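Local coordinates for kappa-carrageenase (Pseudoalteromonas carrageenovora, PDB 1DYP), which catalyses the endohydrolysis of beta-1,4 linkages between D-galactose 4-sulfate and 3,6-anhydro-D-galactose in kappa-carrageenans, at residues A[192-204]-A[208-222]. The protein carries 1 engineered substitution. Residues are numbered along the deposited sequence; the frame is centred on the assembly and turned at random.
Sequences FHTYGVNVTKDKI and VDGEIVGEKDNLYWH. With CD (cadmium ion), chain B.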
ATOM      1  N   PHE A 192      13.371   4.043 -11.681  1.00  9.66           N
ATOM      2  CA  PHE A 192      12.359   3.069 -11.325  1.00  9.11           C
ATOM      3  C   PHE A 192      12.959   1.750 -10.881  1.00  8.92           C
ATOM      4  O   PHE A 192      14.024   1.348 -11.340  1.00  9.42           O
ATOM      5  CB  PHE A 192      11.423   2.832 -12.508  1.00  8.87           C
ATOM      6  CG  PHE A 192      10.588   4.023 -12.859  1.00  8.57           C
ATOM      7  CD1 PHE A 192      11.128   5.087 -13.576  1.00  8.79           C
ATOM      8  CD2 PHE A 192       9.266   4.100 -12.438  1.00  8.56           C
ATOM      9  CE1 PHE A 192      10.359   6.213 -13.867  1.00  8.57           C
ATOM     10  CE2 PHE A 192       8.488   5.219 -12.722  1.00  8.43           C
ATOM     11  CZ  PHE A 192       9.035   6.279 -13.439  1.00  8.64           C
ATOM     12  N   HIS A 193      12.259   1.087  -9.971  1.00  8.66           N
ATOM     13  CA  HIS A 193      12.687  -0.202  -9.455  1.00  8.32           C
ATOM     14  C   HIS A 193      11.456  -1.081  -9.382  1.00  7.99           C
ATOM     15  O   HIS A 193      10.334  -0.581  -9.335  1.00  7.62           O
ATOM     16  CB  HIS A 193      13.331  -0.017  -8.084  1.00  8.67           C
ATOM     17  CG  HIS A 193      14.575   0.811  -8.133  1.00  9.15           C
ATOM     18  ND1 HIS A 193      15.817   0.273  -8.399  1.00  9.28           N
ATOM     19  CD2 HIS A 193      14.754   2.151  -8.056  1.00  9.36           C
ATOM     20  CE1 HIS A 193      16.705   1.246  -8.488  1.00  9.45           C
ATOM     21  NE2 HIS A 193      16.087   2.395  -8.286  1.00  9.40           N
ATOM     22  N   THR A 194      11.661  -2.391  -9.389  1.00  7.75           N
ATOM     23  CA  THR A 194      10.537  -3.311  -9.357  1.00  7.90           C
ATOM     24  C   THR A 194      10.305  -3.885  -7.974  1.00  7.52           C
ATOM     25  O   THR A 194      11.226  -4.371  -7.318  1.00  7.91           O
ATOM     26  CB  THR A 194      10.738  -4.459 -10.358  1.00  8.28           C
ATOM     27  OG1 THR A 194      11.862  -5.253  -9.963  1.00  9.89           O
ATOM     28  CG2 THR A 194      10.982  -3.895 -11.745  1.00  8.51           C
ATOM     29  N   TYR A 195       9.052  -3.817  -7.547  1.00  7.14           N
ATOM     30  CA  TYR A 195       8.637  -4.304  -6.244  1.00  6.77           C
ATOM     31  C   TYR A 195       7.567  -5.356  -6.481  1.00  6.59           C
ATOM     32  O   TYR A 195       6.527  -5.077  -7.076  1.00  6.75           O
ATOM     33  CB  TYR A 195       8.081  -3.135  -5.433  1.00  6.68           C
ATOM     34  CG  TYR A 195       9.111  -2.055  -5.199  1.00  6.19           C
ATOM     35  CD1 TYR A 195      10.030  -2.155  -4.153  1.00  6.38           C
ATOM     36  CD2 TYR A 195       9.205  -0.959  -6.057  1.00  6.09           C
ATOM     37  CE1 TYR A 195      11.017  -1.193  -3.968  1.00  5.91           C
ATOM     38  CE2 TYR A 195      10.193   0.014  -5.881  1.00  6.00           C
ATOM     39  CZ  TYR A 195      11.093  -0.113  -4.835  1.00  6.11           C
ATOM     40  OH  TYR A 195      12.075   0.834  -4.656  1.00  6.08           O
ATOM     41  N   GLY A 196       7.821  -6.573  -6.024  1.00  6.38           N
ATOM     42  CA  GLY A 196       6.844  -7.615  -6.247  1.00  6.45           C
ATOM     43  C   GLY A 196       6.617  -8.523  -5.067  1.00  6.40           C
ATOM     44  O   GLY A 196       7.356  -8.504  -4.083  1.00  6.04           O
ATOM     45  N   VAL A 197       5.563  -9.318  -5.166  1.00  6.70           N
ATOM     46  CA  VAL A 197       5.245 -10.264  -4.122  1.00  6.90           C
ATOM     47  C   VAL A 197       4.537 -11.453  -4.743  1.00  7.23           C
ATOM     48  O   VAL A 197       3.723 -11.303  -5.654  1.00  7.24           O
ATOM     49  CB  VAL A 197       4.344  -9.635  -3.027  1.00  7.05           C
ATOM     50  CG1 VAL A 197       2.950  -9.369  -3.568  1.00  7.29           C
ATOM     51  CG2 VAL A 197       4.292 -10.555  -1.816  1.00  7.10           C
ATOM     52  N   ASN A 198       4.894 -12.643  -4.283  1.00  7.51           N
ATOM     53  CA  ASN A 198       4.251 -13.843  -4.769  1.00  7.58           C
ATOM     54  C   ASN A 198       3.414 -14.332  -3.607  1.00  7.80           C
ATOM     55  O   ASN A 198       3.934 -14.588  -2.518  1.00  7.55           O
ATOM     56  CB  ASN A 198       5.271 -14.904  -5.167  1.00  7.84           C
ATOM     57  CG  ASN A 198       4.617 -16.098  -5.822  1.00  8.18           C
ATOM     58  OD1 ASN A 198       3.653 -15.946  -6.568  1.00  8.41           O
ATOM     59  ND2 ASN A 198       5.143 -17.289  -5.561  1.00  8.68           N
ATOM     60  N   VAL A 199       2.114 -14.442  -3.837  1.00  7.90           N
ATOM     61  CA  VAL A 199       1.196 -14.880  -2.802  1.00  8.15           C
ATOM     62  C   VAL A 199       0.590 -16.234  -3.143  1.00  8.49           C
ATOM     63  O   VAL A 199       0.017 -16.409  -4.217  1.00  8.47           O
ATOM     64  CB  VAL A 199       0.045 -13.859  -2.625  1.00  8.00           C
ATOM     65  CG1 VAL A 199      -0.830 -14.248  -1.449  1.00  8.14           C
ATOM     66  CG2 VAL A 199       0.615 -12.456  -2.432  1.00  8.05           C
ATOM     67  N   THR A 200       0.738 -17.191  -2.232  1.00  8.96           N
ATOM     68  CA  THR A 200       0.157 -18.518  -2.406  1.00  9.44           C
ATOM     69  C   THR A 200      -0.625 -18.767  -1.123  1.00  9.74           C
ATOM     70  O   THR A 200      -0.540 -17.978  -0.183  1.00  9.46           O
ATOM     71  CB  THR A 200       1.227 -19.622  -2.558  1.00  9.57           C
ATOM     72  OG1 THR A 200       1.821 -19.899  -1.285  1.00  9.92           O
ATOM     73  CG2 THR A 200       2.304 -19.187  -3.539  1.00  9.61           C
ATOM     74  N   LYS A 201      -1.392 -19.848  -1.067  1.00 10.05           N
ATOM     75  CA  LYS A 201      -2.151 -20.110   0.144  1.00 10.57           C
ATOM     76  C   LYS A 201      -1.234 -20.422   1.318  1.00 10.23           C
ATOM     77  O   LYS A 201      -1.640 -20.297   2.472  1.00 10.55           O
ATOM     78  CB  LYS A 201      -3.124 -21.272  -0.061  1.00 11.34           C
ATOM     79  CG  LYS A 201      -2.488 -22.553  -0.558  1.00 12.45           C
ATOM     80  CD  LYS A 201      -3.492 -23.700  -0.516  0.80 13.32           C
ATOM     81  CE  LYS A 201      -4.839 -23.297  -1.103  1.00 14.04           C
ATOM     82  NZ  LYS A 201      -4.755 -22.861  -2.526  0.80 14.60           N
ATOM     83  N   ASP A 202       0.008 -20.799   1.027  1.00 10.08           N
ATOM     84  CA  ASP A 202       0.955 -21.157   2.079  1.00  9.89           C
ATOM     85  C   ASP A 202       2.074 -20.163   2.372  1.00  9.33           C
ATOM     86  O   ASP A 202       2.549 -20.085   3.509  1.00  9.16           O
ATOM     87  CB  ASP A 202       1.597 -22.508   1.761  1.00 10.75           C
ATOM     88  CG  ASP A 202       0.575 -23.603   1.552  1.00 11.44           C
ATOM     89  OD1 ASP A 202      -0.307 -23.759   2.420  1.00 12.69           O
ATOM     90  OD2 ASP A 202       0.657 -24.309   0.526  0.50 12.15           O
ATOM     91  N   LYS A 203       2.501 -19.413   1.362  1.00  8.87           N
ATOM     92  CA  LYS A 203       3.609 -18.478   1.546  1.00  8.37           C
ATOM     93  C   LYS A 203       3.431 -17.137   0.856  1.00  8.08           C
ATOM     94  O   LYS A 203       2.672 -17.007  -0.102  1.00  7.97           O
ATOM     95  CB  LYS A 203       4.904 -19.097   1.012  1.00  8.80           C
ATOM     96  CG  LYS A 203       5.238 -20.470   1.562  1.00  9.05           C
ATOM     97  CD  LYS A 203       5.839 -20.399   2.950  1.00  8.97           C
ATOM     98  CE  LYS A 203       6.144 -21.800   3.450  1.00  9.08           C
ATOM     99  NZ  LYS A 203       6.822 -21.789   4.763  1.00  9.05           N
ATOM    100  N   ILE A 204       4.155 -16.141   1.358  1.00  7.31           N
ATOM    101  CA  ILE A 204       4.158 -14.806   0.786  1.00  6.90           C
ATOM    102  C   ILE A 204       5.642 -14.470   0.671  1.00  6.78           C
ATOM    103  O   ILE A 204       6.375 -14.510   1.662  1.00  6.30           O
ATOM    104  CB  ILE A 204       3.451 -13.784   1.700  1.00  6.73           C
ATOM    105  CG1 ILE A 204       2.028 -14.260   1.998  1.00  6.84           C
ATOM    106  CG2 ILE A 204       3.407 -12.415   1.018  1.00  6.85           C
ATOM    107  CD1 ILE A 204       1.293 -13.409   3.005  1.00  6.62           C
ATOM    108  N   VAL A 208      12.509  -7.286  -4.618  1.00  7.40           N
ATOM    109  CA  VAL A 208      12.916  -5.929  -4.964  1.00  7.64           C
ATOM    110  C   VAL A 208      14.002  -6.108  -6.019  1.00  7.94           C
ATOM    111  O   VAL A 208      15.056  -6.680  -5.745  1.00  8.06           O
ATOM    112  CB  VAL A 208      13.484  -5.152  -3.764  1.00  7.54           C
ATOM    113  CG1 VAL A 208      13.999  -3.791  -4.228  1.00  7.82           C
ATOM    114  CG2 VAL A 208      12.400  -4.948  -2.714  1.00  7.40           C
ATOM    115  N   ASP A 209      13.731  -5.633  -7.228  1.00  8.26           N
ATOM    116  CA  ASP A 209      14.672  -5.771  -8.332  1.00  8.90           C
ATOM    117  C   ASP A 209      15.152  -7.218  -8.477  1.00  9.39           C
ATOM    118  O   ASP A 209      16.338  -7.477  -8.696  1.00  9.64           O
ATOM    119  CB  ASP A 209      15.865  -4.822  -8.158  1.00  8.96           C
ATOM    120  CG  ASP A 209      15.526  -3.379  -8.516  1.00  9.09           C
ATOM    121  OD1 ASP A 209      14.461  -3.141  -9.120  1.00  8.91           O
ATOM    122  OD2 ASP A 209      16.334  -2.477  -8.207  1.00  9.19           O
ATOM    123  N   GLY A 210      14.217  -8.155  -8.341  1.00  9.64           N
ATOM    124  CA  GLY A 210      14.533  -9.565  -8.499  1.00 10.28           C
ATOM    125  C   GLY A 210      15.029 -10.316  -7.280  1.00 10.57           C
ATOM    126  O   GLY A 210      15.006 -11.546  -7.264  1.00 11.06           O
ATOM    127  N   GLU A 211      15.480  -9.591  -6.263  1.00 10.49           N
ATOM    128  CA  GLU A 211      15.990 -10.213  -5.045  1.00 10.62           C
ATOM    129  C   GLU A 211      14.890 -10.456  -4.024  1.00 10.02           C
ATOM    130  O   GLU A 211      13.999  -9.628  -3.860  1.00  9.70           O
ATOM    131  CB  GLU A 211      17.067  -9.322  -4.426  1.00 11.74           C
ATOM    132  CG  GLU A 211      18.287  -9.150  -5.307  1.00 13.76           C
ATOM    133  CD  GLU A 211      19.032 -10.453  -5.494  1.00 14.47           C
ATOM    134  OE1 GLU A 211      19.580 -10.963  -4.498  1.00 15.85           O
ATOM    135  OE2 GLU A 211      19.057 -10.972  -6.630  1.00 16.00           O
ATOM    136  N   ILE A 212      14.946 -11.596  -3.341  1.00  9.60           N
ATOM    137  CA  ILE A 212      13.950 -11.902  -2.320  1.00  9.29           C
ATOM    138  C   ILE A 212      14.317 -11.114  -1.067  1.00  8.92           C
ATOM    139  O   ILE A 212      15.417 -11.263  -0.530  1.00  8.77           O
ATOM    140  CB  ILE A 212      13.915 -13.413  -1.992  1.00  9.62           C
ATOM    141  CG1 ILE A 212      13.428 -14.197  -3.213  1.00  9.84           C
ATOM    142  CG2 ILE A 212      13.001 -13.666  -0.790  1.00  9.75           C
ATOM    143  CD1 ILE A 212      13.392 -15.705  -3.016  1.00 10.23           C
ATOM    144  N   VAL A 213      13.400 -10.266  -0.611  1.00  8.27           N
ATOM    145  CA  VAL A 213      13.652  -9.435   0.562  1.00  7.72           C
ATOM    146  C   VAL A 213      12.734  -9.765   1.726  1.00  7.45           C
ATOM    147  O   VAL A 213      12.824  -9.162   2.793  1.00  7.31           O
ATOM    148  CB  VAL A 213      13.494  -7.937   0.223  1.00  7.77           C
ATOM    149  CG1 VAL A 213      14.367  -7.583  -0.966  1.00  7.71           C
ATOM    150  CG2 VAL A 213      12.039  -7.611  -0.072  1.00  7.63           C
ATOM    151  N   GLY A 214      11.840 -10.719   1.514  1.00  7.05           N
ATOM    152  CA  GLY A 214      10.940 -11.096   2.579  1.00  6.87           C
ATOM    153  C   GLY A 214      10.189 -12.373   2.286  1.00  6.71           C
ATOM    154  O   GLY A 214       9.976 -12.735   1.130  1.00  6.70           O
ATOM    155  N   GLU A 215       9.831 -13.082   3.346  1.00  6.62           N
ATOM    156  CA  GLU A 215       9.048 -14.306   3.225  1.00  6.66           C
ATOM    157  C   GLU A 215       8.374 -14.567   4.555  1.00  6.64           C
ATOM    158  O   GLU A 215       9.000 -14.470   5.612  1.00  6.34           O
ATOM    159  CB  GLU A 215       9.892 -15.535   2.857  1.00  7.01           C
ATOM    160  CG  GLU A 215       8.994 -16.780   2.699  1.00  7.54           C
ATOM    161  CD  GLU A 215       9.744 -18.083   2.480  1.00  7.80           C
ATOM    162  OE1 GLU A 215      10.886 -18.212   2.953  1.00  7.70           O
ATOM    163  OE2 GLU A 215       9.168 -18.995   1.848  1.00  8.15           O
ATOM    164  N   LYS A 216       7.091 -14.895   4.486  1.00  6.54           N
ATOM    165  CA  LYS A 216       6.299 -15.188   5.670  1.00  6.97           C
ATOM    166  C   LYS A 216       5.330 -16.295   5.309  1.00  7.24           C
ATOM    167  O   LYS A 216       5.068 -16.542   4.134  1.00  7.43           O
ATOM    168  CB  LYS A 216       5.471 -13.970   6.090  1.00  6.92           C
ATOM    169  CG  LYS A 216       6.257 -12.724   6.444  1.00  7.04           C
ATOM    170  CD  LYS A 216       7.082 -12.917   7.698  1.00  7.23           C
ATOM    171  CE  LYS A 216       7.743 -11.609   8.100  1.00  7.29           C
ATOM    172  NZ  LYS A 216       8.754 -11.788   9.185  1.00  7.54           N
ATOM    173  N   ASP A 217       4.800 -16.973   6.317  1.00  7.76           N
ATOM    174  CA  ASP A 217       3.813 -18.000   6.046  1.00  8.21           C
ATOM    175  C   ASP A 217       2.496 -17.261   5.894  1.00  8.32           C
ATOM    176  O   ASP A 217       2.238 -16.281   6.601  1.00  8.21           O
ATOM    177  CB  ASP A 217       3.751 -18.995   7.197  1.00  9.06           C
ATOM    178  CG  ASP A 217       4.928 -19.937   7.195  1.00 10.02           C
ATOM    179  OD1 ASP A 217       5.034 -20.733   6.239  1.00 11.56           O
ATOM    180  OD2 ASP A 217       5.745 -19.876   8.136  1.00 11.27           O
ATOM    181  N   ASN A 218       1.669 -17.699   4.953  1.00  8.24           N
ATOM    182  CA  ASN A 218       0.398 -17.029   4.750  1.00  8.26           C
ATOM    183  C   ASN A 218      -0.611 -17.559   5.751  1.00  8.48           C
ATOM    184  O   ASN A 218      -1.384 -18.471   5.452  1.00  8.46           O
ATOM    185  CB  ASN A 218      -0.124 -17.249   3.334  1.00  8.24           C
ATOM    186  CG  ASN A 218      -1.334 -16.397   3.043  1.00  8.37           C
ATOM    187  OD1 ASN A 218      -1.951 -15.859   3.962  1.00  8.45           O
ATOM    188  ND2 ASN A 218      -1.688 -16.272   1.771  1.00  8.15           N
ATOM    189  N   LEU A 219      -0.593 -16.974   6.942  1.00  8.52           N
ATOM    190  CA  LEU A 219      -1.486 -17.380   8.014  1.00  8.89           C
ATOM    191  C   LEU A 219      -2.835 -16.690   7.955  1.00  8.74           C
ATOM    192  O   LEU A 219      -3.875 -17.326   8.154  1.00  8.87           O
ATOM    193  CB  LEU A 219      -0.848 -17.064   9.367  1.00  9.10           C
ATOM    194  CG  LEU A 219       0.544 -17.629   9.651  1.00  9.49           C
ATOM    195  CD1 LEU A 219       1.062 -17.053  10.958  1.00  9.76           C
ATOM    196  CD2 LEU A 219       0.485 -19.145   9.710  1.00  9.61           C
ATOM    197  N   TYR A 220      -2.816 -15.393   7.671  1.00  8.67           N
ATOM    198  CA  TYR A 220      -4.041 -14.600   7.670  1.00  8.50           C
ATOM    199  C   TYR A 220      -4.281 -13.741   6.436  1.00  8.29           C
ATOM    200  O   TYR A 220      -4.945 -12.711   6.527  1.00  8.16           O
ATOM    201  CB  TYR A 220      -4.028 -13.683   8.895  1.00  8.83           C
ATOM    202  CG  TYR A 220      -3.562 -14.364  10.161  1.00  9.07           C
ATOM    203  CD1 TYR A 220      -4.272 -15.435  10.697  1.00  9.20           C
ATOM    204  CD2 TYR A 220      -2.404 -13.945  10.820  1.00  9.27           C
ATOM    205  CE1 TYR A 220      -3.846 -16.072  11.856  1.00  9.54           C
ATOM    206  CE2 TYR A 220      -1.969 -14.579  11.984  1.00  9.70           C
ATOM    207  CZ  TYR A 220      -2.698 -15.641  12.495  1.00  9.73           C
ATOM    208  OH  TYR A 220      -2.290 -16.274  13.648  1.00 10.28           O
ATOM    209  N   TRP A 221      -3.771 -14.160   5.285  1.00  8.00           N
ATOM    210  CA  TRP A 221      -3.941 -13.361   4.081  1.00  7.98           C
ATOM    211  C   TRP A 221      -4.544 -14.142   2.917  1.00  8.24           C
ATOM    212  O   TRP A 221      -3.948 -14.264   1.845  1.00  8.15           O
ATOM    213  CB  TRP A 221      -2.586 -12.735   3.723  1.00  7.41           C
ATOM    214  CG  TRP A 221      -2.102 -11.876   4.857  1.00  6.82           C
ATOM    215  CD1 TRP A 221      -2.472 -10.587   5.120  1.00  6.82           C
ATOM    216  CD2 TRP A 221      -1.314 -12.299   5.980  1.00  6.79           C
ATOM    217  NE1 TRP A 221      -1.982 -10.188   6.341  1.00  6.63           N
ATOM    218  CE2 TRP A 221      -1.268 -11.220   6.890  1.00  6.66           C
ATOM    219  CE3 TRP A 221      -0.650 -13.491   6.308  1.00  6.44           C
ATOM    220  CZ2 TRP A 221      -0.586 -11.295   8.110  1.00  6.72           C
ATOM    221  CZ3 TRP A 221       0.031 -13.565   7.522  1.00  6.63           C
ATOM    222  CH2 TRP A 221       0.056 -12.472   8.407  1.00  6.62           C
ATOM    223  N   HIS A 222      -5.746 -14.666   3.145  1.00  8.53           N
ATOM    224  CA  HIS A 222      -6.455 -15.436   2.128  1.00  8.89           C
ATOM    225  C   HIS A 222      -7.734 -14.734   1.677  1.00  8.99           C
ATOM    226  O   HIS A 222      -8.456 -15.235   0.811  1.00  9.20           O
ATOM    227  CB  HIS A 222      -6.799 -16.833   2.656  1.00  9.09           C
ATOM    228  CG  HIS A 222      -5.613 -17.601   3.150  1.00  9.37           C
ATOM    229  ND1 HIS A 222      -5.216 -17.587   4.469  1.00  9.63           N
ATOM    230  CD2 HIS A 222      -4.721 -18.381   2.495  1.00  9.44           C
ATOM    231  CE1 HIS A 222      -4.130 -18.326   4.606  1.00  9.55           C
ATOM    232  NE2 HIS A 222      -3.807 -18.818   3.424  1.00  9.66           N
TER
HETATM  233 CD    CD B1298      10.678 -20.605   2.668  1.00  8.65          CD
HETATM  234  O   HOH W   1      11.412  -7.473  -8.079  1.00 15.02           O
HETATM  235  O   HOH W   2       2.375 -21.900   5.477  1.00 14.04           O
HETATM  236  O   HOH W   3      11.868 -20.429   0.644  1.00 10.54           O
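Three consecutive antiparallel strands of the family 16 beta-sandwich, 193-199, 203-208 and 211-217, meet here, and most contacts gather near the two turns. At the type I' turn Val208-Glu211, the carboxylate of Asp209 grips two consecutive residues of strand 193-199. His193 ND1 donates to Asp209 OD2 (2.8 Å), in the ring plane and on the syn lone pair, with ring and carboxylate 40° apart. The other oxygen, OD1, takes Thr194 N at 2.9 Å nearly along its C-O axis. Asp209 N returns a bond to Thr194 O, so the turn is fixed by backbone and side chain together. His193 NE2 is hydrogen-bonded to Asn190 O, so both ring nitrogens have partners.

Between the turns, Ile204 and Lys216 form an antiparallel hydrogen-bonded pair. At the opposite end Asn218 ties the 200-203 turn to the loop after strand 211-217. Its CG lies anti to the backbone N (chi1 -172°), which carries ND2 to Thr200 O (2.8 Å); ND2 also donates to Trp221 O, while OD1 accepts from Trp221 N in an Asx motif. Both amide ends of this buried side chain are thus satisfied. Ile204 CD1 meets Trp221 CE3 at 3.8 Å, the side chains crossing at about a right angle. The side chain of Trp221 lies about 5 Å from that of Glu137, the catalytic nucleophile. Lys203 and Asp217 run side by side, their NZ and OD1 joined in a salt bridge. Glu215 chelates a cadmium ion through both carboxylate oxygens; a water also binds the metal. His222 NE2 donates to Lys201 O at 2.8 Å, the oxygen 4° out of the imidazole plane.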